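Local coordinates for protein CCMAN5 (PDB 2XSG) that hydrolyses alpha-mannosidic linkages as a bacterial family 92 glycoside hydrolase and enables mannose-6-phosphate modification of yeast-produced lysosomal enzymes, at residues A[645-650]-A[654-659]. Residues are numbered along the deposited sequence; the frame is centred on the assembly and turned at random.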
loop_
_atom_site.group_PDB
_atom_site.type_symbol
_atom_site.label_atom_id
_atom_site.label_comp_id
_atom_site.label_asym_id
_atom_site.label_seq_id
_atom_site.Cartn_x
_atom_site.Cartn_y
_atom_site.Cartn_z
ATOM N N THR A 645 1.656 -15.143 18.175
ATOM C CA THR A 645 0.833 -15.368 16.999
ATOM C C THR A 645 1.655 -15.063 15.758
ATOM O O THR A 645 2.677 -14.369 15.849
ATOM C CB THR A 645 -0.428 -14.458 17.044
ATOM O OG1 THR A 645 -1.229 -14.676 15.885
ATOM C CG2 THR A 645 -0.035 -12.973 17.135
ATOM N N LYS A 646 1.241 -15.609 14.612
ATOM C CA LYS A 646 1.857 -15.254 13.334
ATOM C C LYS A 646 1.404 -13.853 12.970
ATOM O O LYS A 646 0.235 -13.503 13.142
ATOM C CB LYS A 646 1.445 -16.200 12.208
ATOM C CG LYS A 646 1.845 -17.646 12.366
ATOM C CD LYS A 646 1.668 -18.359 11.012
ATOM C CE LYS A 646 2.758 -19.390 10.755
ATOM N NZ LYS A 646 2.414 -20.188 9.529
ATOM N N VAL A 647 2.331 -13.063 12.446
ATOM C CA VAL A 647 2.037 -11.687 12.050
ATOM C C VAL A 647 1.333 -11.726 10.699
ATOM O O VAL A 647 0.386 -10.983 10.457
ATOM C CB VAL A 647 3.342 -10.842 12.034
ATOM C CG1 VAL A 647 3.171 -9.511 11.290
ATOM C CG2 VAL A 647 3.806 -10.588 13.453
ATOM N N TYR A 648 1.806 -12.618 9.836
ATOM C CA TYR A 648 1.269 -12.816 8.507
ATOM C C TYR A 648 0.651 -14.209 8.406
ATOM O O TYR A 648 1.342 -15.194 8.694
ATOM C CB TYR A 648 2.403 -12.734 7.486
ATOM C CG TYR A 648 2.946 -11.352 7.255
ATOM C CD1 TYR A 648 3.914 -10.814 8.101
ATOM C CD2 TYR A 648 2.535 -10.599 6.161
ATOM C CE1 TYR A 648 4.427 -9.526 7.890
ATOM C CE2 TYR A 648 3.063 -9.310 5.918
ATOM C CZ TYR A 648 4.005 -8.789 6.792
ATOM O OH TYR A 648 4.519 -7.539 6.567
ATOM N N ARG A 649 -0.627 -14.288 8.003
ATOM C CA ARG A 649 -1.331 -15.580 7.806
ATOM C C ARG A 649 -1.874 -15.688 6.385
ATOM O O ARG A 649 -2.299 -14.681 5.817
ATOM C CB ARG A 649 -2.531 -15.750 8.768
ATOM C CG ARG A 649 -2.272 -15.415 10.231
ATOM C CD ARG A 649 -3.114 -16.244 11.204
ATOM N NE ARG A 649 -2.189 -16.792 12.200
ATOM C CZ ARG A 649 -2.496 -17.163 13.442
ATOM N NH1 ARG A 649 -3.735 -17.043 13.895
ATOM N NH2 ARG A 649 -1.538 -17.644 14.244
ATOM N N LEU A 650 -1.908 -16.906 5.830
ATOM C CA LEU A 650 -2.650 -17.130 4.599
ATOM C C LEU A 650 -4.099 -17.412 5.004
ATOM O O LEU A 650 -4.560 -18.561 5.004
ATOM C CB LEU A 650 -2.069 -18.272 3.745
ATOM C CG LEU A 650 -2.563 -18.285 2.288
ATOM C CD1 LEU A 650 -1.909 -17.182 1.448
ATOM C CD2 LEU A 650 -2.330 -19.647 1.639
ATOM N N GLY A 654 -5.589 -11.748 7.612
ATOM C CA GLY A 654 -4.257 -11.851 6.994
ATOM C C GLY A 654 -3.108 -11.237 7.777
ATOM O O GLY A 654 -1.991 -11.778 7.770
ATOM N N MET A 655 -3.373 -10.107 8.442
ATOM C CA MET A 655 -2.387 -9.462 9.289
ATOM C C MET A 655 -2.896 -9.484 10.717
ATOM O O MET A 655 -4.038 -9.876 10.977
ATOM C CB MET A 655 -2.202 -7.987 8.881
ATOM C CG MET A 655 -2.223 -7.699 7.398
ATOM S SD MET A 655 -0.690 -8.199 6.670
ATOM C CE MET A 655 -0.849 -7.462 5.048
ATOM N N LEU A 656 -2.067 -8.985 11.631
ATOM C CA LEU A 656 -2.506 -8.717 12.997
ATOM C C LEU A 656 -3.754 -7.829 12.985
ATOM O O LEU A 656 -3.935 -7.041 12.052
ATOM C CB LEU A 656 -1.398 -8.011 13.766
ATOM C CG LEU A 656 -0.123 -8.835 14.023
ATOM C CD1 LEU A 656 0.946 -7.938 14.595
ATOM C CD2 LEU A 656 -0.407 -10.009 14.951
ATOM N N PRO A 657 -4.602 -7.939 14.024
ATOM C CA PRO A 657 -5.690 -6.968 14.115
ATOM C C PRO A 657 -5.094 -5.541 14.205
ATOM O O PRO A 657 -4.073 -5.358 14.866
ATOM C CB PRO A 657 -6.393 -7.350 15.423
ATOM C CG PRO A 657 -5.330 -8.135 16.213
ATOM C CD PRO A 657 -4.569 -8.864 15.181
ATOM N N THR A 658 -5.754 -4.575 13.554
ATOM C CA THR A 658 -5.315 -3.168 13.382
ATOM C C THR A 658 -4.162 -2.948 12.380
ATOM O O THR A 658 -3.826 -1.798 12.048
ATOM C CB THR A 658 -4.863 -2.473 14.690
ATOM O OG1 THR A 658 -3.567 -2.970 15.050
ATOM C CG2 THR A 658 -5.862 -2.638 15.838
ATOM N N MET A 659 -3.530 -4.020 11.940
ATOM C CA MET A 659 -2.352 -3.902 11.089
ATOM C C MET A 659 -2.752 -3.686 9.627
ATOM O O MET A 659 -2.883 -4.631 8.870
ATOM C CB MET A 659 -1.476 -5.145 11.249
ATOM C CG MET A 659 -0.238 -5.201 10.343
ATOM S SD MET A 659 0.684 -6.692 10.745
ATOM C CE MET A 659 1.925 -6.669 9.458
HETATM O O HOH W 1 -0.864 -12.554 5.345
#
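The ring of Y648 meets two methionines obliquely: SD of M655 lies 4.6 Å from its centroid, 38° off the ring normal, a Met-aromatic contact, and CE of M659 approaches the CZ and OH end. Around the same ring gather Y615, F670 and H314, the last edge-to-face, so a broad aromatic surface suits this buried place; its OH is hydrogen-bonded to M666 O in the helix that follows. The second flat group, the guanidinium of R649, has T645 OG1 above one face, toward the rim, and K646 CG at its edge. The arrangement is a chain reversal in the family 92 catalytic domain, where the chain leaving strand 638-646 doubles back alongside itself before running toward the calcium site. One nearly straight hydrogen bond closes it, R649 N to G654 O at 2.9 Å with an angle of 171°. Water 1 donates to that same carbonyl and to R649 O, 2.6 Å away, so G654 O accepts twice. Farther along, V647 O receives a CA-H...O contact from M655, 3.4 Å from its CA. Branched V647 suits its buried position by serving two neighbours: CG2 faces L656 CD1, while CG1, anti to the backbone N (chi1 165°), meets M659. L656 also reaches back with CD2 to T645 CG2, 3.7 Å away. A type II turn from L656 to M659 brings M659 back, and its extended, unbranched chain can cross V647 at about a right angle, setting CE 3.6 Å from V647 CG1.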